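Local coordinates for dihydroorotase (Saccharomyces cerevisiae S288C, PDB 6L0A), which catalyses the reversible, zinc-dependent interconversion of N-carbamoyl-L-aspartate and dihydroorotate, the third step of de novo pyrimidine biosynthesis, at residues A206-A211 with Y252-S257; H213-I218 with I287-E292. One frame throughout, in Å; residues are numbered along the deposited sequence.

Interaction 1: A206-A211 with Y252-S257; sequences AATLTA and YFFFGS
Phe254 joins Ala206-Ala211 through its main chain and its ring together. Its backbone N donates to Ala207 O at 3.2 Å, and its O accepts the N-H of Leu209 at 3.0 Å, so the two residues flanking Thr208 are gripped by one residue of the other strand. The ring emerges on the same face of the sheet as Thr208. A chi1 of 50° puts CG between the backbone N and the carbonyl carbon, and the far end of the ring comes closer to strand 206-209: CE1 meets Ala206 CB at 3.6 Å, while CE2 meets Thr208 CG2 at 3.6 Å. The methyls of Ala206 and Thr208, two residues apart, suit these two ring atoms, and Phe307 of helix 300-312 adds a further aromatic neighbour. The strands 206-209 and 253-255 run parallel, their short axes 38° apart, adjacent staves of the TIM-barrel fold of metallo-dependent hydrolases.

Thr208 divides its two branches: CG2 goes to the ring, while OG1 bonds to Glu179 and His180 and receives a water proton. That water also donates to Gly256 O, bridging Thr208 to the residue just past strand 253-255. A beta carbon on Gly256 would lie 3.1 Å from Thr208 CB, which is tight, so glycine suits the place. The Gly256 N-H goes to Leu209 O at 3.1 Å, with the donor 47° out of the carbonyl plane. Leu209 projects from the other face, shared with Ala207, Phe253 and Phe255. Its CD1 packs on Phe253 CB at 4.3 Å, and Phe303 of helix 300-312 touches the leucine too, an apolar setting apt for a buried isobutyl group. Two residues earlier on this face, Ala207 CB lies at the edge of the Phe253 ring, 4.0 Å from CD1.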
# COMPACT_ATOMS: atom_id res chain seq x y z
N ALA C 206 17.48 11.98 18.74
CA ALA C 206 17.91 11.83 17.37
C ALA C 206 16.87 11.01 16.61
O ALA C 206 15.89 10.52 17.18
CB ALA C 206 19.28 11.16 17.28
N ALA C 207 17.08 10.89 15.31
CA ALA C 207 16.24 10.09 14.44
C ALA C 207 17.15 9.35 13.48
O ALA C 207 18.15 9.90 13.02
CB ALA C 207 15.25 10.96 13.66
N THR C 208 16.83 8.09 13.22
CA THR C 208 17.56 7.37 12.19
C THR C 208 16.77 7.39 10.89
O THR C 208 15.54 7.52 10.89
CB THR C 208 17.86 5.93 12.61
OG1 THR C 208 16.65 5.26 12.98
CG2 THR C 208 18.88 5.89 13.78
N LEU C 209 17.49 7.33 9.78
CA LEU C 209 16.88 7.25 8.46
C LEU C 209 17.40 6.01 7.76
O LEU C 209 18.60 5.72 7.82
CB LEU C 209 17.16 8.51 7.63
CG LEU C 209 16.63 9.80 8.26
CD1 LEU C 209 17.21 11.01 7.54
CD2 LEU C 209 15.10 9.84 8.25
N THR C 210 16.50 5.27 7.12
CA THR C 210 16.87 4.05 6.43
C THR C 210 17.35 4.38 5.03
O THR C 210 17.21 5.50 4.53
CB THR C 210 15.67 3.11 6.30
OG1 THR C 210 14.73 3.70 5.39
CG2 THR C 210 15.02 2.88 7.66
N ALA C 211 17.91 3.36 4.38
CA ALA C 211 18.21 3.49 2.96
C ALA C 211 16.93 3.53 2.13
O ALA C 211 16.78 4.38 1.25
CB ALA C 211 19.10 2.34 2.50
N TYR C 252 21.67 15.27 14.43
CA TYR C 252 20.55 14.52 15.00
C TYR C 252 19.84 13.65 13.97
O TYR C 252 18.75 13.13 14.26
CB TYR C 252 19.56 15.47 15.68
CG TYR C 252 19.34 16.80 14.98
CD1 TYR C 252 20.08 17.93 15.33
CD2 TYR C 252 18.36 16.94 14.00
CE1 TYR C 252 19.87 19.15 14.71
CE2 TYR C 252 18.15 18.16 13.37
CZ TYR C 252 18.90 19.26 13.74
OH TYR C 252 18.69 20.47 13.11
N PHE C 253 20.43 13.46 12.79
CA PHE C 253 19.99 12.47 11.81
C PHE C 253 21.18 11.59 11.46
O PHE C 253 22.25 12.11 11.15
CB PHE C 253 19.43 13.12 10.54
CG PHE C 253 18.24 14.02 10.77
CD1 PHE C 253 17.04 13.51 11.23
CD2 PHE C 253 18.32 15.38 10.49
CE1 PHE C 253 15.95 14.34 11.45
CE2 PHE C 253 17.23 16.21 10.70
CZ PHE C 253 16.05 15.69 11.17
N PHE C 254 21.01 10.27 11.54
CA PHE C 254 22.07 9.38 11.08
C PHE C 254 21.46 8.07 10.62
O PHE C 254 20.26 7.84 10.73
CB PHE C 254 23.17 9.18 12.15
CG PHE C 254 22.66 8.80 13.52
CD1 PHE C 254 22.48 9.77 14.49
CD2 PHE C 254 22.43 7.47 13.85
CE1 PHE C 254 22.06 9.42 15.78
CE2 PHE C 254 22.01 7.12 15.13
CZ PHE C 254 21.82 8.10 16.09
N PHE C 255 22.32 7.21 10.07
CA PHE C 255 21.90 6.03 9.32
C PHE C 255 21.50 4.89 10.25
O PHE C 255 22.27 4.48 11.12
CB PHE C 255 23.03 5.56 8.42
CG PHE C 255 22.73 4.32 7.62
CD1 PHE C 255 21.58 4.25 6.84
CD2 PHE C 255 23.61 3.25 7.62
CE1 PHE C 255 21.33 3.11 6.08
CE2 PHE C 255 23.37 2.12 6.86
CZ PHE C 255 22.22 2.05 6.08
N GLY C 256 20.29 4.37 10.04
CA GLY C 256 19.91 3.08 10.60
C GLY C 256 19.13 2.36 9.53
O GLY C 256 18.08 2.85 9.11
N SER C 257 19.64 1.24 9.03
CA SER C 257 19.06 0.66 7.82
C SER C 257 17.66 0.10 8.06
O SER C 257 16.82 0.11 7.15
CB SER C 257 19.96 -0.44 7.27
OG SER C 257 20.00 -1.55 8.15
O HOH W 1 16.17 3.09 11.00
O HOH W 2 17.39 0.37 4.58

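Interaction 2: H213-I218 with I287-E292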
# COMPACT_ATOMS: atom_id res chain seq x y z
N HIS C 213 13.77 4.32 2.71
CA HIS C 213 12.88 5.47 2.75
C HIS C 213 13.45 6.69 2.04
O HIS C 213 12.72 7.67 1.85
CB HIS C 213 12.53 5.82 4.20
CG HIS C 213 11.62 4.81 4.85
ND1 HIS C 213 12.02 3.98 5.87
CD2 HIS C 213 10.32 4.50 4.60
CE1 HIS C 213 11.01 3.20 6.23
NE2 HIS C 213 9.97 3.50 5.48
N LEU C 214 14.74 6.68 1.67
CA LEU C 214 15.31 7.73 0.83
C LEU C 214 14.99 7.52 -0.64
O LEU C 214 15.23 8.43 -1.45
CB LEU C 214 16.82 7.80 1.03
CG LEU C 214 17.29 8.00 2.47
CD1 LEU C 214 18.80 8.20 2.53
CD2 LEU C 214 16.56 9.18 3.12
N PHE C 215 14.44 6.36 -1.00
CA PHE C 215 14.06 6.02 -2.36
C PHE C 215 12.56 5.85 -2.54
O PHE C 215 12.00 6.29 -3.55
CB PHE C 215 14.72 4.70 -2.78
CG PHE C 215 16.21 4.78 -2.99
CD1 PHE C 215 17.08 4.47 -1.95
CD2 PHE C 215 16.73 5.13 -4.22
CE1 PHE C 215 18.45 4.51 -2.14
CE2 PHE C 215 18.10 5.18 -4.42
CZ PHE C 215 18.96 4.88 -3.37
N LEU C 216 11.91 5.16 -1.60
CA LEU C 216 10.57 4.64 -1.82
C LEU C 216 9.49 5.66 -1.51
O LEU C 216 9.65 6.55 -0.66
CB LEU C 216 10.30 3.40 -0.96
CG LEU C 216 11.11 2.13 -1.19
CD1 LEU C 216 10.72 1.09 -0.15
CD2 LEU C 216 10.90 1.59 -2.59
N THR C 217 8.36 5.49 -2.18
CA THR C 217 7.13 6.19 -1.86
C THR C 217 6.02 5.15 -1.89
O THR C 217 6.24 4.01 -2.27
CB THR C 217 6.89 7.32 -2.86
OG1 THR C 217 6.03 8.30 -2.28
CG2 THR C 217 6.27 6.77 -4.10
N ILE C 218 4.80 5.55 -1.50
CA ILE C 218 3.68 4.60 -1.48
C ILE C 218 3.49 3.91 -2.83
O ILE C 218 3.10 2.74 -2.89
CB ILE C 218 2.39 5.30 -1.00
CG1 ILE C 218 1.23 4.31 -0.90
CG2 ILE C 218 2.05 6.50 -1.91
CD1 ILE C 218 0.02 4.87 -0.20
N ILE C 287 23.18 4.29 0.27
CA ILE C 287 23.21 5.64 0.80
C ILE C 287 24.07 6.55 -0.08
O ILE C 287 23.74 7.72 -0.31
CB ILE C 287 23.70 5.62 2.26
CG1 ILE C 287 22.76 4.75 3.11
CG2 ILE C 287 23.77 7.03 2.80
CD1 ILE C 287 21.34 5.30 3.19
N ALA C 288 25.19 6.01 -0.56
CA ALA C 288 26.07 6.79 -1.43
C ALA C 288 25.35 7.22 -2.69
O ALA C 288 25.56 8.33 -3.19
CB ALA C 288 27.31 5.96 -1.77
N GLN C 289 24.46 6.37 -3.20
CA GLN C 289 23.66 6.74 -4.37
C GLN C 289 22.90 8.03 -4.10
O GLN C 289 22.87 8.94 -4.94
CB GLN C 289 22.71 5.61 -4.73
CG GLN C 289 22.16 5.69 -6.15
CD GLN C 289 23.26 5.68 -7.19
OE1 GLN C 289 24.18 4.85 -7.13
NE2 GLN C 289 23.19 6.61 -8.14
N VAL C 290 22.28 8.13 -2.93
CA VAL C 290 21.47 9.30 -2.59
C VAL C 290 22.35 10.53 -2.44
O VAL C 290 22.02 11.61 -2.96
CB VAL C 290 20.66 9.03 -1.31
CG1 VAL C 290 19.87 10.27 -0.90
CG2 VAL C 290 19.76 7.82 -1.53
N PHE C 291 23.46 10.40 -1.72
CA PHE C 291 24.30 11.57 -1.47
C PHE C 291 24.96 12.06 -2.76
O PHE C 291 25.14 13.27 -2.94
CB PHE C 291 25.34 11.24 -0.41
CG PHE C 291 24.82 11.32 1.01
CD1 PHE C 291 23.91 10.39 1.48
CD2 PHE C 291 25.23 12.34 1.86
CE1 PHE C 291 23.44 10.45 2.79
CE2 PHE C 291 24.76 12.42 3.16
CZ PHE C 291 23.85 11.46 3.62
N GLU C 292 25.27 11.15 -3.68
CA GLU C 292 25.79 11.57 -4.98
C GLU C 292 24.73 12.33 -5.76
O GLU C 292 24.99 13.44 -6.26
CB GLU C 292 26.26 10.35 -5.77
CG GLU C 292 26.53 10.66 -7.23
CD GLU C 292 27.63 9.81 -7.81
OE1 GLU C 292 27.48 8.57 -7.84
OE2 GLU C 292 28.66 10.39 -8.23
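Val290 receives both Leu214 and Phe215, two consecutive residues of the loop that follows strand 205-209 of the TIM barrel, on the flank of helix 283-293. The contact is apolar, and its tight part centres on one methyl. Val290 CG2 lies 3.6 Å from Phe215 CZ, touches CE1 of the same ring as well, and also meets Leu214 CB at 3.9 Å. Val290 CG1, anti to its backbone N (chi1 177°), takes the second branch to Leu214 CD1 at 4.1 Å. A beta-branched residue fits here because its two methyls can serve two neighbours at once. One helical turn earlier, Ile287 reaches back with its long arm to put CD1 3.9 Å from Leu214 CD1, and the two side chains cross at a slant. Leu214 is further buried by Val243 and Ala246 of helix 236-246, and its branched, wholly apolar side chain suits a place between two helices.

The looser side lies at Gln289 and the solvent-facing part of Phe215, both residues being partly exposed. Phe215 is bordered by Phe349, whose ring plane is turned about 65° from its own. Gln289 contributes only the base of its side chain, while its bent chain carries the amide away to Ser356, whose N bonds to OE1. What remains for the contact is Gln289 CB, lying at the Phe215 ring edge near its plane, 4.1 Å from CZ.

How the interactions relate
Interaction 1 pairs two strands of the barrel, and interaction 2, its centre about 12 Å away, packs the loop that follows the first of them on helix 283-293. They meet at Ile287 CD1, which lies 3.6 Å from Ala211 CA and 3.6 Å from Phe255 CE1, so the helix of interaction 2 also covers the end of interaction 1. Thr210 OG1 hydrogen-bonds His213 ND1, tying segment 206-211 to segment 213-218. Interaction 1 is the nearer to the catalytic centre: the side chain of Thr210 is about 4 Å from that of the zinc ligand His180 and about 8 Å from both a zinc ion and the bound malate. Leu214 stands about 10 Å from His180, between side chains.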